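Local coordinates for putative alpha/beta hydrolase (Desulfitobacterium hafniense, PDB 4RPC), which is a putative hydrolase of the alpha/beta hydrolase family, with no substrate assigned to it, at residues Ile42-Asp47 and Lys251-Ile256; Glu131-Ile136 and Ala188-Asp193; Met158-Asn163 and Glu167-Leu172. All coordinates share one frame; numbering follows the deposited sequence.

In the fold
After strands 13-17 and 23-27 the chain reaches helix 39-45, which opens interaction 1; that contact closes only near the C terminus, on helix 249-259, 204 residues on from the end of 42-47 to the start of 251-256. Within this long loop the chain builds most of the central sheet and, between strands 112-119 and 204-210, a helical cap. Interactions 2 and 3 both belong to the cap. Helix 130-145 meets the end of helix 179-191 in interaction 2, and the much shorter loop of interaction 3 lies between those helices. The contacts therefore nest and none cross. Interaction 1 ties the flanking helices of the core, about 31 Å from interaction 2, centre to centre.

Interaction 1. Residues Ile42-Asp47 and Lys251-Ile256; sequences IRDLKD and KISRLI
Two helices flanking the central sheet of this alpha/beta hydrolase core, 39-45 and 249-259, meet through D44 and L45 on one side and S253 and I256 on the other. The polar half is a single hydrogen bond: the hydroxyl OG of S253 donates to OD2 of D44 over 2.9 Å, and OD2 receives it on its anti lone pair, the one turned away from OD1. On the serine, OG lies beside the backbone N and anti to the carbonyl carbon (chi1 -63°), a setting that turns the hydroxyl to the neighbouring helix. The backbones come close here, with the CA atoms of D44 and S253 6.3 Å apart, and CB of D44 lies 3.6 Å from CB of S253. The second oxygen of D44, OD1, forms a salt bridge with R40, so each carboxylate oxygen has a partner. With an alanine here, the S253 hydroxyl would probably lose its acceptor and the R40 guanidinium its carboxylate mate. Next to this polar pair the contact turns apolar. L45 sends its two methyls to different places: CD2 sits 3.8 Å from the carbonyl O of S253, while CD1 reaches CD1 of I256 at 4.1 Å, the two side chains crossing at about a right angle. L45 also rests on L51 of strand 50-54, whereas R257, one turn on from S253, forms a salt bridge with D47. An early and a late helix packed side by side on one face of the sheet, far apart in sequence, is an arrangement characteristic of the alpha/beta hydrolase fold.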
ATOM      1  N   ILE A  42      -1.280   9.269 -11.287  1.00 26.07           N
ATOM      2  CA  ILE A  42      -1.534  10.677 -11.108  1.00 26.11           C
ATOM      3  C   ILE A  42      -1.794  11.308 -12.467  1.00 28.90           C
ATOM      4  O   ILE A  42      -2.795  11.991 -12.632  1.00 27.71           O
ATOM      5  CB  ILE A  42      -0.350  11.344 -10.413  1.00 26.60           C
ATOM      6  CG1 ILE A  42      -0.255  10.872  -8.961  1.00 26.45           C
ATOM      7  CG2 ILE A  42      -0.446  12.866 -10.452  1.00 27.28           C
ATOM      8  CD1 ILE A  42       1.106  11.147  -8.351  1.00 26.54           C
ATOM      9  N   ARG A  43      -0.922  11.056 -13.444  1.00 31.34           N
ATOM     10  CA  ARG A  43      -1.139  11.572 -14.791  1.00 35.03           C
ATOM     11  C   ARG A  43      -2.485  11.201 -15.373  1.00 35.27           C
ATOM     12  O   ARG A  43      -3.139  12.062 -15.952  1.00 33.19           O
ATOM     13  CB  ARG A  43      -0.043  11.137 -15.763  1.00 38.74           C
ATOM     14  CG  ARG A  43       1.297  11.796 -15.469  1.00 41.75           C
ATOM     15  CD  ARG A  43       2.234  11.701 -16.665  1.00 45.09           C
ATOM     16  NE  ARG A  43       2.636  10.325 -16.869  1.00 46.85           N
ATOM     17  CZ  ARG A  43       3.609   9.711 -16.190  1.00 49.94           C
ATOM     18  NH1 ARG A  43       4.331  10.346 -15.255  1.00 47.67           N
ATOM     19  NH2 ARG A  43       3.892   8.441 -16.475  1.00 51.65           N
ATOM     20  N   ASP A  44      -2.920   9.950 -15.178  1.00 35.87           N
ATOM     21  CA  ASP A  44      -4.244   9.515 -15.684  1.00 38.12           C
ATOM     22  C   ASP A  44      -5.451  10.152 -14.969  1.00 35.67           C
ATOM     23  O   ASP A  44      -6.479  10.357 -15.583  1.00 35.04           O
ATOM     24  CB  ASP A  44      -4.403   8.002 -15.623  1.00 39.73           C
ATOM     25  CG  ASP A  44      -3.425   7.275 -16.502  1.00 46.51           C
ATOM     26  OD1 ASP A  44      -2.875   7.892 -17.463  1.00 50.41           O
ATOM     27  OD2 ASP A  44      -3.190   6.065 -16.215  1.00 52.33           O
ATOM     28  N   LEU A  45      -5.336  10.431 -13.674  1.00 32.57           N
ATOM     29  CA  LEU A  45      -6.479  10.933 -12.928  1.00 30.62           C
ATOM     30  C   LEU A  45      -6.455  12.446 -12.651  1.00 30.87           C
ATOM     31  O   LEU A  45      -7.449  12.979 -12.210  1.00 29.08           O
ATOM     32  CB  LEU A  45      -6.600  10.161 -11.604  1.00 29.06           C
ATOM     33  CG  LEU A  45      -6.671   8.637 -11.718  1.00 28.40           C
ATOM     34  CD1 LEU A  45      -6.598   8.011 -10.341  1.00 27.02           C
ATOM     35  CD2 LEU A  45      -7.952   8.208 -12.418  1.00 30.10           C
ATOM     36  N   LYS A  46      -5.352  13.142 -12.921  1.00 32.73           N
ATOM     37  CA  LYS A  46      -5.232  14.539 -12.486  1.00 34.54           C
ATOM     38  C   LYS A  46      -6.222  15.486 -13.149  1.00 36.01           C
ATOM     39  O   LYS A  46      -6.574  16.498 -12.564  1.00 34.51           O
ATOM     40  CB  LYS A  46      -3.820  15.070 -12.683  1.00 35.94           C
ATOM     41  CG  LYS A  46      -3.354  15.227 -14.115  1.00 39.56           C
ATOM     42  CD  LYS A  46      -1.876  15.564 -14.078  1.00 43.27           C
ATOM     43  CE  LYS A  46      -1.236  15.657 -15.461  1.00 45.79           C
ATOM     44  NZ  LYS A  46      -1.592  16.978 -16.034  1.00 52.88           N
ATOM     45  N   ASP A  47      -6.659  15.155 -14.366  1.00 38.46           N
ATOM     46  CA  ASP A  47      -7.707  15.924 -15.046  1.00 40.90           C
ATOM     47  C   ASP A  47      -8.953  16.137 -14.151  1.00 38.88           C
ATOM     48  O   ASP A  47      -9.576  17.176 -14.189  1.00 37.06           O
ATOM     49  CB  ASP A  47      -8.093  15.265 -16.404  1.00 44.54           C
ATOM     50  CG  ASP A  47      -8.824  13.887 -16.250  1.00 48.68           C
ATOM     51  OD1 ASP A  47      -8.320  12.947 -15.565  1.00 47.43           O
ATOM     52  OD2 ASP A  47      -9.933  13.728 -16.836  1.00 52.43           O
ATOM     53  N   LYS A 251      -3.818   0.268 -15.508  1.00 34.94           N
ATOM     54  CA  LYS A 251      -5.002  -0.534 -15.122  1.00 35.30           C
ATOM     55  C   LYS A 251      -5.508  -0.197 -13.739  1.00 32.84           C
ATOM     56  O   LYS A 251      -6.670  -0.415 -13.433  1.00 31.28           O
ATOM     57  CB  LYS A 251      -4.747  -2.031 -15.141  1.00 35.82           C
ATOM     58  CG  LYS A 251      -4.294  -2.561 -16.462  1.00 38.42           C
ATOM     59  CD  LYS A 251      -4.180  -4.074 -16.374  1.00 39.68           C
ATOM     60  CE  LYS A 251      -3.639  -4.627 -17.687  1.00 43.07           C
ATOM     61  NZ  LYS A 251      -3.960  -6.059 -17.786  1.00 45.09           N
ATOM     62  N   ILE A 252      -4.624   0.285 -12.870  1.00 33.37           N
ATOM     63  CA  ILE A 252      -5.082   0.746 -11.562  1.00 31.48           C
ATOM     64  C   ILE A 252      -5.919   2.006 -11.759  1.00 30.38           C
ATOM     65  O   ILE A 252      -6.962   2.124 -11.159  1.00 30.14           O
ATOM     66  CB  ILE A 252      -3.935   1.065 -10.536  1.00 31.25           C
ATOM     67  CG1 ILE A 252      -2.938  -0.098 -10.323  1.00 33.07           C
ATOM     68  CG2 ILE A 252      -4.533   1.466  -9.204  1.00 29.04           C
ATOM     69  CD1 ILE A 252      -3.525  -1.361  -9.809  1.00 35.62           C
ATOM     70  N   SER A 253      -5.431   2.959 -12.553  1.00 31.64           N
ATOM     71  CA  SER A 253      -6.214   4.181 -12.929  1.00 33.96           C
ATOM     72  C   SER A 253      -7.600   3.904 -13.416  1.00 33.64           C
ATOM     73  O   SER A 253      -8.546   4.547 -13.013  1.00 31.50           O
ATOM     74  CB  SER A 253      -5.544   4.932 -14.061  1.00 36.01           C
ATOM     75  OG  SER A 253      -4.318   5.363 -13.606  1.00 40.80           O
ATOM     76  N   ARG A 254      -7.689   2.969 -14.345  1.00 35.03           N
ATOM     77  CA  ARG A 254      -8.972   2.617 -14.951  1.00 37.24           C
ATOM     78  C   ARG A 254      -9.889   2.064 -13.876  1.00 34.43           C
ATOM     79  O   ARG A 254     -11.036   2.415 -13.769  1.00 35.32           O
ATOM     80  CB  ARG A 254      -8.733   1.569 -16.029  1.00 41.37           C
ATOM     81  CG  ARG A 254      -9.634   1.650 -17.215  1.00 47.78           C
ATOM     82  CD  ARG A 254      -8.899   1.229 -18.477  1.00 52.67           C
ATOM     83  NE  ARG A 254      -9.448   0.008 -19.044  1.00 56.91           N
ATOM     84  CZ  ARG A 254     -10.562  -0.060 -19.768  1.00 58.79           C
ATOM     85  NH1 ARG A 254     -11.299   1.025 -20.008  1.00 61.04           N
ATOM     86  NH2 ARG A 254     -10.943  -1.228 -20.249  1.00 60.65           N
ATOM     87  N   LEU A 255      -9.360   1.205 -13.042  1.00 32.38           N
ATOM     88  CA  LEU A 255     -10.164   0.591 -12.007  1.00 31.69           C
ATOM     89  C   LEU A 255     -10.695   1.619 -10.987  1.00 29.35           C
ATOM     90  O   LEU A 255     -11.860   1.557 -10.569  1.00 28.72           O
ATOM     91  CB  LEU A 255      -9.308  -0.443 -11.306  1.00 32.46           C
ATOM     92  CG  LEU A 255     -10.017  -1.394 -10.361  1.00 34.08           C
ATOM     93  CD1 LEU A 255     -11.261  -1.972 -11.009  1.00 35.45           C
ATOM     94  CD2 LEU A 255      -9.040  -2.510  -9.974  1.00 34.63           C
ATOM     95  N   ILE A 256      -9.847   2.564 -10.591  1.00 26.94           N
ATOM     96  CA  ILE A 256     -10.276   3.629  -9.695  1.00 26.57           C
ATOM     97  C   ILE A 256     -11.456   4.424 -10.294  1.00 27.76           C
ATOM     98  O   ILE A 256     -12.451   4.682  -9.622  1.00 26.91           O
ATOM     99  CB  ILE A 256      -9.119   4.586  -9.328  1.00 25.35           C
ATOM    100  CG1 ILE A 256      -8.153   3.884  -8.368  1.00 24.44           C
ATOM    101  CG2 ILE A 256      -9.667   5.795  -8.601  1.00 25.20           C
ATOM    102  CD1 ILE A 256      -6.838   4.617  -8.121  1.00 24.31           C
TER

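Interaction 2. Residues Glu131-Ile136 and Ala188-Asp193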
ATOM      1  N   GLU A 131      10.576  -9.093  13.973  1.00 22.70           N
ATOM      2  CA  GLU A 131      12.001  -8.658  13.810  1.00 23.88           C
ATOM      3  C   GLU A 131      12.736  -9.476  12.756  1.00 22.59           C
ATOM      4  O   GLU A 131      13.439  -8.952  11.882  1.00 21.43           O
ATOM      5  CB  GLU A 131      12.775  -8.706  15.169  1.00 27.44           C
ATOM      6  CG  GLU A 131      14.257  -8.200  15.136  1.00 30.15           C
ATOM      7  CD  GLU A 131      14.402  -6.679  14.841  1.00 35.00           C
ATOM      8  OE1 GLU A 131      13.544  -5.878  15.333  1.00 36.07           O
ATOM      9  OE2 GLU A 131      15.380  -6.251  14.141  1.00 39.51           O
ATOM     10  N   GLN A 132      12.578 -10.771  12.818  1.00 23.33           N
ATOM     11  CA  GLN A 132      13.351 -11.600  11.945  1.00 24.65           C
ATOM     12  C   GLN A 132      12.889 -11.546  10.476  1.00 23.58           C
ATOM     13  O   GLN A 132      13.731 -11.486   9.565  1.00 23.12           O
ATOM     14  CB  GLN A 132      13.369 -12.994  12.483  1.00 27.98           C
ATOM     15  CG  GLN A 132      14.301 -13.172  13.677  1.00 31.04           C
ATOM     16  CD  GLN A 132      14.210 -14.601  14.152  1.00 35.01           C
ATOM     17  OE1 GLN A 132      14.964 -15.453  13.686  1.00 37.42           O
ATOM     18  NE2 GLN A 132      13.198 -14.901  14.980  1.00 36.36           N
ATOM     19  N   TYR A 133      11.583 -11.460  10.270  1.00 21.79           N
ATOM     20  CA  TYR A 133      11.038 -11.233   8.942  1.00 22.28           C
ATOM     21  C   TYR A 133      11.359  -9.877   8.443  1.00 21.10           C
ATOM     22  O   TYR A 133      11.692  -9.773   7.305  1.00 21.97           O
ATOM     23  CB  TYR A 133       9.533 -11.343   8.931  1.00 22.62           C
ATOM     24  CG  TYR A 133       9.062 -12.720   8.778  1.00 24.23           C
ATOM     25  CD1 TYR A 133       9.450 -13.714   9.677  1.00 25.46           C
ATOM     26  CD2 TYR A 133       8.211 -13.062   7.726  1.00 25.45           C
ATOM     27  CE1 TYR A 133       9.014 -14.997   9.524  1.00 26.80           C
ATOM     28  CE2 TYR A 133       7.768 -14.337   7.568  1.00 26.32           C
ATOM     29  CZ  TYR A 133       8.151 -15.301   8.476  1.00 28.52           C
ATOM     30  OH  TYR A 133       7.700 -16.613   8.321  1.00 32.79           O
ATOM     31  N   ALA A 134      11.215  -8.831   9.254  1.00 20.02           N
ATOM     32  CA  ALA A 134      11.587  -7.482   8.761  1.00 19.97           C
ATOM     33  C   ALA A 134      13.035  -7.371   8.253  1.00 20.82           C
ATOM     34  O   ALA A 134      13.290  -6.723   7.227  1.00 18.59           O
ATOM     35  CB  ALA A 134      11.307  -6.410   9.770  1.00 19.55           C
ATOM     36  N   ASN A 135      13.968  -7.985   8.994  1.00 21.66           N
ATOM     37  CA  ASN A 135      15.343  -7.986   8.623  1.00 22.52           C
ATOM     38  C   ASN A 135      15.640  -8.718   7.333  1.00 23.38           C
ATOM     39  O   ASN A 135      16.430  -8.216   6.514  1.00 22.84           O
ATOM     40  CB  ASN A 135      16.195  -8.519   9.756  1.00 24.65           C
ATOM     41  CG  ASN A 135      16.474  -7.448  10.816  1.00 25.60           C
ATOM     42  OD1 ASN A 135      17.198  -6.505  10.564  1.00 27.85           O
ATOM     43  ND2 ASN A 135      15.843  -7.556  11.948  1.00 26.74           N
ATOM     44  N   ILE A 136      14.963  -9.847   7.092  1.00 24.00           N
ATOM     45  CA  ILE A 136      15.123 -10.535   5.822  1.00 23.81           C
ATOM     46  C   ILE A 136      14.583  -9.707   4.664  1.00 23.86           C
ATOM     47  O   ILE A 136      15.262  -9.524   3.650  1.00 24.31           O
ATOM     48  CB  ILE A 136      14.504 -11.919   5.862  1.00 26.14           C
ATOM     49  CG1 ILE A 136      15.425 -12.829   6.672  1.00 28.63           C
ATOM     50  CG2 ILE A 136      14.284 -12.487   4.461  1.00 27.33           C
ATOM     51  CD1 ILE A 136      14.736 -14.062   7.156  1.00 31.16           C
ATOM     52  N   ALA A 188       6.716  -2.175  11.289  1.00 19.31           N
ATOM     53  CA  ALA A 188       5.342  -1.670  11.401  1.00 19.39           C
ATOM     54  C   ALA A 188       4.446  -2.539  10.590  1.00 19.10           C
ATOM     55  O   ALA A 188       3.438  -2.982  11.089  1.00 20.21           O
ATOM     56  CB  ALA A 188       5.196  -0.202  10.985  1.00 19.21           C
ATOM     57  N   ALA A 189       4.798  -2.778   9.338  1.00 20.65           N
ATOM     58  CA  ALA A 189       4.008  -3.675   8.490  1.00 20.15           C
ATOM     59  C   ALA A 189       3.737  -5.039   9.132  1.00 20.98           C
ATOM     60  O   ALA A 189       2.590  -5.430   9.268  1.00 20.52           O
ATOM     61  CB  ALA A 189       4.671  -3.856   7.169  1.00 20.81           C
ATOM     62  N   TYR A 190       4.788  -5.728   9.582  1.00 20.95           N
ATOM     63  CA  TYR A 190       4.672  -7.049  10.138  1.00 22.72           C
ATOM     64  C   TYR A 190       4.037  -7.111  11.525  1.00 22.82           C
ATOM     65  O   TYR A 190       3.495  -8.104  11.859  1.00 23.96           O
ATOM     66  CB  TYR A 190       6.057  -7.739  10.166  1.00 23.62           C
ATOM     67  CG  TYR A 190       6.468  -8.205   8.810  1.00 25.28           C
ATOM     68  CD1 TYR A 190       5.606  -8.966   8.029  1.00 26.88           C
ATOM     69  CD2 TYR A 190       7.700  -7.903   8.306  1.00 26.14           C
ATOM     70  CE1 TYR A 190       5.974  -9.398   6.761  1.00 30.50           C
ATOM     71  CE2 TYR A 190       8.080  -8.301   7.039  1.00 28.78           C
ATOM     72  CZ  TYR A 190       7.224  -9.047   6.271  1.00 31.45           C
ATOM     73  OH  TYR A 190       7.608  -9.494   5.049  1.00 38.48           O
ATOM     74  N   ARG A 191       4.115  -6.055  12.319  1.00 23.25           N
ATOM     75  CA  ARG A 191       3.478  -5.983  13.628  1.00 24.75           C
ATOM     76  C   ARG A 191       1.966  -5.802  13.561  1.00 23.79           C
ATOM     77  O   ARG A 191       1.258  -6.303  14.418  1.00 22.48           O
ATOM     78  CB  ARG A 191       4.043  -4.798  14.418  1.00 27.52           C
ATOM     79  CG  ARG A 191       3.731  -4.811  15.885  1.00 31.41           C
ATOM     80  CD  ARG A 191       4.777  -5.512  16.709  1.00 36.42           C
ATOM     81  NE  ARG A 191       6.115  -4.968  16.466  1.00 38.77           N
ATOM     82  CZ  ARG A 191       7.250  -5.557  16.865  1.00 39.37           C
ATOM     83  NH1 ARG A 191       7.204  -6.713  17.547  1.00 36.69           N
ATOM     84  NH2 ARG A 191       8.447  -4.979  16.552  1.00 40.50           N
ATOM     85  N   TYR A 192       1.466  -5.065  12.561  1.00 23.81           N
ATOM     86  CA  TYR A 192       0.023  -4.725  12.505  1.00 23.35           C
ATOM     87  C   TYR A 192      -0.848  -5.965  12.632  1.00 24.19           C
ATOM     88  O   TYR A 192      -0.729  -6.927  11.885  1.00 26.34           O
ATOM     89  CB  TYR A 192      -0.294  -3.992  11.223  1.00 22.74           C
ATOM     90  CG  TYR A 192      -1.668  -3.329  11.164  1.00 23.29           C
ATOM     91  CD1 TYR A 192      -2.040  -2.374  12.091  1.00 23.61           C
ATOM     92  CD2 TYR A 192      -2.552  -3.624  10.173  1.00 21.54           C
ATOM     93  CE1 TYR A 192      -3.282  -1.761  12.014  1.00 24.72           C
ATOM     94  CE2 TYR A 192      -3.799  -3.039  10.102  1.00 22.58           C
ATOM     95  CZ  TYR A 192      -4.170  -2.085  11.003  1.00 23.80           C
ATOM     96  OH  TYR A 192      -5.444  -1.473  10.931  1.00 24.26           O
ATOM     97  N   ASP A 193      -1.739  -5.954  13.581  1.00 25.90           N
ATOM     98  CA  ASP A 193      -2.637  -7.080  13.756  1.00 27.67           C
ATOM     99  C   ASP A 193      -4.095  -6.631  13.620  1.00 28.48           C
ATOM    100  O   ASP A 193      -4.687  -6.080  14.546  1.00 30.27           O
ATOM    101  CB  ASP A 193      -2.315  -7.703  15.105  1.00 30.33           C
ATOM    102  CG  ASP A 193      -3.112  -8.960  15.408  1.00 33.16           C
ATOM    103  OD1 ASP A 193      -3.893  -9.448  14.583  1.00 35.56           O
ATOM    104  OD2 ASP A 193      -2.973  -9.420  16.547  1.00 37.29           O
TER
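The ring of Y190 lies against helix 130-145 at Y133 and A134, and this is where the packing is close. CB of Y133 sits over one face of that ring, displaced toward its rim: it is 4.1 Å from the ring centroid and 19° off the normal, a CH-pi contact. Beyond CB the Y133 ring swings round to give an edge-to-face, or T-shaped, pair, in which the edge of Y133 addresses the face of Y190; the centroids are 5.8 Å apart and the planes stand at 75°. With CG of Y190 anti to the carbonyl carbon (chi1 -76°), the ring extends away from its own helix, and its CD2 comes within 3.8 Å of the backbone N of A134 and 4.2 Å of the CB of the same residue. The buried methyl of A134 also touches L186 and L187, while M126 packs against both tyrosines. The two helices belong to the cap that the chain inserts between strands 112-119 and 204-210 of the alpha/beta hydrolase core, and Y190 comes near the probable catalytic triad without touching it. The outer side is looser. Y133 is exposed, and a bound tetraethylene glycol, probably from the crystallisation liquor, lies about 4 Å from its side chain. The end of R191 comes toward E131 at this margin, but OE1 of E131 and NH2 of R191 stay 5.3 Å apart, too far for a salt bridge. The carboxylate of E131 is instead held within its own helix, where ND2 of N135 donates to OE2 from above the carboxylate plane; the amide oxygen of N135 accepts from R179.

Interaction 3. Residues Met158-Asn163 and Glu167-Leu172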
HETATM    1  N   MSE A 158       5.833 -14.426  -3.466  1.00 28.30           N
HETATM    2  CA  MSE A 158       5.395 -13.147  -4.006  1.00 28.50           C
HETATM    3  C   MSE A 158       5.058 -13.236  -5.496  1.00 28.48           C
HETATM    4  O   MSE A 158       4.548 -12.275  -6.057  1.00 27.19           O
HETATM    5  CB  MSE A 158       6.454 -12.097  -3.758  1.00 28.71           C
HETATM    6  CG  MSE A 158       6.689 -11.848  -2.279  1.00 30.68           C
HETATM    7 SE   MSE A 158       8.015 -10.369  -2.144  0.84 32.55          SE
HETATM    8  CE  MSE A 158       6.739  -8.912  -2.130  1.00 34.93           C
ATOM      9  N   GLY A 159       5.346 -14.359  -6.171  1.00 29.47           N
ATOM     10  CA  GLY A 159       4.804 -14.588  -7.549  1.00 30.71           C
ATOM     11  C   GLY A 159       5.826 -14.352  -8.633  1.00 31.90           C
ATOM     12  O   GLY A 159       5.480 -14.068  -9.796  1.00 31.68           O
ATOM     13  N   PHE A 160       7.086 -14.569  -8.273  1.00 31.96           N
ATOM     14  CA  PHE A 160       8.197 -14.295  -9.167  1.00 34.32           C
ATOM     15  C   PHE A 160       9.097 -15.484  -9.406  1.00 35.41           C
ATOM     16  O   PHE A 160      10.317 -15.338  -9.550  1.00 36.43           O
ATOM     17  CB  PHE A 160       9.011 -13.114  -8.610  1.00 33.47           C
ATOM     18  CG  PHE A 160       8.228 -11.855  -8.502  1.00 33.16           C
ATOM     19  CD1 PHE A 160       7.741 -11.219  -9.648  1.00 34.62           C
ATOM     20  CD2 PHE A 160       7.976 -11.273  -7.248  1.00 32.89           C
ATOM     21  CE1 PHE A 160       7.010 -10.035  -9.554  1.00 33.49           C
ATOM     22  CE2 PHE A 160       7.245 -10.105  -7.150  1.00 31.89           C
ATOM     23  CZ  PHE A 160       6.749  -9.487  -8.309  1.00 32.44           C
ATOM     24  N   ALA A 161       8.505 -16.671  -9.435  1.00 37.60           N
ATOM     25  CA  ALA A 161       9.228 -17.897  -9.853  1.00 40.46           C
ATOM     26  C   ALA A 161       9.864 -17.771 -11.258  1.00 41.08           C
ATOM     27  O   ALA A 161      10.828 -18.440 -11.547  1.00 41.32           O
ATOM     28  CB  ALA A 161       8.308 -19.102  -9.827  1.00 41.94           C
ATOM     29  N   ALA A 162       9.355 -16.893 -12.105  1.00 41.56           N
ATOM     30  CA  ALA A 162       9.993 -16.662 -13.412  1.00 45.16           C
ATOM     31  C   ALA A 162      11.278 -15.821 -13.307  1.00 46.17           C
ATOM     32  O   ALA A 162      11.914 -15.515 -14.327  1.00 48.65           O
ATOM     33  CB  ALA A 162       9.024 -16.004 -14.383  1.00 45.11           C
ATOM     34  N   ASN A 163      11.667 -15.432 -12.100  1.00 44.11           N
ATOM     35  CA  ASN A 163      12.822 -14.571 -11.963  1.00 44.20           C
ATOM     36  C   ASN A 163      12.634 -13.209 -12.564  1.00 42.11           C
ATOM     37  O   ASN A 163      13.582 -12.553 -12.946  1.00 42.65           O
ATOM     38  CB  ASN A 163      14.063 -15.237 -12.587  1.00 47.36           C
ATOM     39  CG  ASN A 163      15.044 -15.661 -11.565  1.00 47.59           C
ATOM     40  OD1 ASN A 163      14.686 -15.896 -10.407  1.00 46.11           O
ATOM     41  ND2 ASN A 163      16.301 -15.740 -11.964  1.00 51.88           N
ATOM     42  N   GLU A 167      13.174  -7.190 -12.449  1.00 39.73           N
ATOM     43  CA  GLU A 167      12.581  -6.322 -13.475  1.00 40.97           C
ATOM     44  C   GLU A 167      11.322  -5.662 -12.932  1.00 37.26           C
ATOM     45  O   GLU A 167      11.096  -4.504 -13.175  1.00 38.97           O
ATOM     46  CB  GLU A 167      12.306  -7.095 -14.770  1.00 44.47           C
ATOM     47  CG  GLU A 167      10.905  -7.656 -14.856  1.00 47.88           C
ATOM     48  CD  GLU A 167      10.496  -8.003 -16.283  1.00 53.58           C
ATOM     49  OE1 GLU A 167      11.044  -8.981 -16.853  1.00 55.80           O
ATOM     50  OE2 GLU A 167       9.623  -7.290 -16.823  1.00 58.30           O
ATOM     51  N   VAL A 168      10.533  -6.372 -12.141  1.00 34.33           N
ATOM     52  CA  VAL A 168       9.275  -5.823 -11.616  1.00 31.82           C
ATOM     53  C   VAL A 168       9.388  -4.881 -10.402  1.00 30.64           C
ATOM     54  O   VAL A 168       8.701  -3.877 -10.349  1.00 29.13           O
ATOM     55  CB  VAL A 168       8.307  -6.948 -11.222  1.00 30.80           C
ATOM     56  CG1 VAL A 168       7.047  -6.388 -10.604  1.00 28.97           C
ATOM     57  CG2 VAL A 168       7.909  -7.778 -12.441  1.00 33.15           C
ATOM     58  N   LEU A 169      10.210  -5.232  -9.426  1.00 29.84           N
ATOM     59  CA  LEU A 169      10.254  -4.534  -8.151  1.00 28.93           C
ATOM     60  C   LEU A 169      11.341  -3.477  -8.087  1.00 28.78           C
ATOM     61  O   LEU A 169      11.205  -2.470  -7.419  1.00 27.27           O
ATOM     62  CB  LEU A 169      10.484  -5.558  -6.991  1.00 28.62           C
ATOM     63  CG  LEU A 169       9.308  -6.489  -6.663  1.00 28.77           C
ATOM     64  CD1 LEU A 169       9.578  -7.485  -5.556  1.00 28.12           C
ATOM     65  CD2 LEU A 169       8.043  -5.705  -6.333  1.00 28.37           C
ATOM     66  N   GLN A 170      12.446  -3.718  -8.761  1.00 30.65           N
ATOM     67  CA  GLN A 170      13.560  -2.807  -8.672  1.00 32.07           C
ATOM     68  C   GLN A 170      13.152  -1.392  -9.037  1.00 31.95           C
ATOM     69  O   GLN A 170      13.601  -0.459  -8.390  1.00 34.86           O
ATOM     70  CB  GLN A 170      14.720  -3.303  -9.536  1.00 34.52           C
ATOM     71  CG  GLN A 170      16.008  -2.550  -9.300  1.00 37.37           C
ATOM     72  CD  GLN A 170      17.125  -2.940 -10.264  1.00 39.25           C
ATOM     73  OE1 GLN A 170      16.935  -3.615 -11.250  1.00 44.77           O
ATOM     74  NE2 GLN A 170      18.281  -2.499  -9.968  1.00 40.78           N
ATOM     75  N   PRO A 171      12.279  -1.210 -10.052  1.00 31.36           N
ATOM     76  CA  PRO A 171      11.887   0.169 -10.312  1.00 30.93           C
ATOM     77  C   PRO A 171      11.064   0.849  -9.205  1.00 30.26           C
ATOM     78  O   PRO A 171      10.900   2.076  -9.278  1.00 29.87           O
ATOM     79  CB  PRO A 171      10.978   0.075 -11.561  1.00 31.77           C
ATOM     80  CG  PRO A 171      11.127  -1.284 -12.120  1.00 32.38           C
ATOM     81  CD  PRO A 171      11.820  -2.150 -11.100  1.00 32.31           C
ATOM     82  N   LEU A 172      10.463   0.077  -8.275  1.00 28.15           N
ATOM     83  CA  LEU A 172       9.666   0.653  -7.218  1.00 28.62           C
ATOM     84  C   LEU A 172      10.442   0.954  -5.956  1.00 28.33           C
ATOM     85  O   LEU A 172       9.951   1.660  -5.106  1.00 29.76           O
ATOM     86  CB  LEU A 172       8.509  -0.278  -6.814  1.00 27.86           C
ATOM     87  CG  LEU A 172       7.472  -0.485  -7.908  1.00 28.02           C
ATOM     88  CD1 LEU A 172       6.482  -1.565  -7.498  1.00 27.89           C
ATOM     89  CD2 LEU A 172       6.774   0.832  -8.182  1.00 28.08           C
TER
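F160 directs the far end of its ring between V168 and L169, meeting each of them obliquely. Its CG stands beside the backbone N and anti to the carbonyl carbon (chi1 -61°), which sends the ring across to helix 165-169. V168 takes CE1 and CZ: CE1 is 3.7 Å from CB of V168 and 3.8 Å from CG2 of V168, so the branch point itself bears on the aromatic carbon. The other methyl, CG1 of V168, spans CE1 and CZ of F160, 3.9 Å from the latter. L169 takes CE2 on the other side of the ring. CD1 of L169 stands anti to CA (chi2 179°), which carries it to 3.9 Å from CE2 of F160. The phenylalanine sits between a helix end and a beta turn. Just ahead, G159, with positive phi, closes helix 154-157 in a Schellman motif; then a type I beta turn runs from F160 to N163, closed by the hydrogen bond from N163 N to F160 O, 2.9 Å, and reverses the chain toward the next helix. This short connection lies in the cap of the alpha/beta hydrolase fold, at its seam with the core: F160 touches the probable Ser-His-Glu triad, and M158, a selenomethionine, packs against H241. E243 of helix 243-247 lies against both F160 and V168, while S246 of the same helix gives its hydroxyl to the carbonyl O of V168.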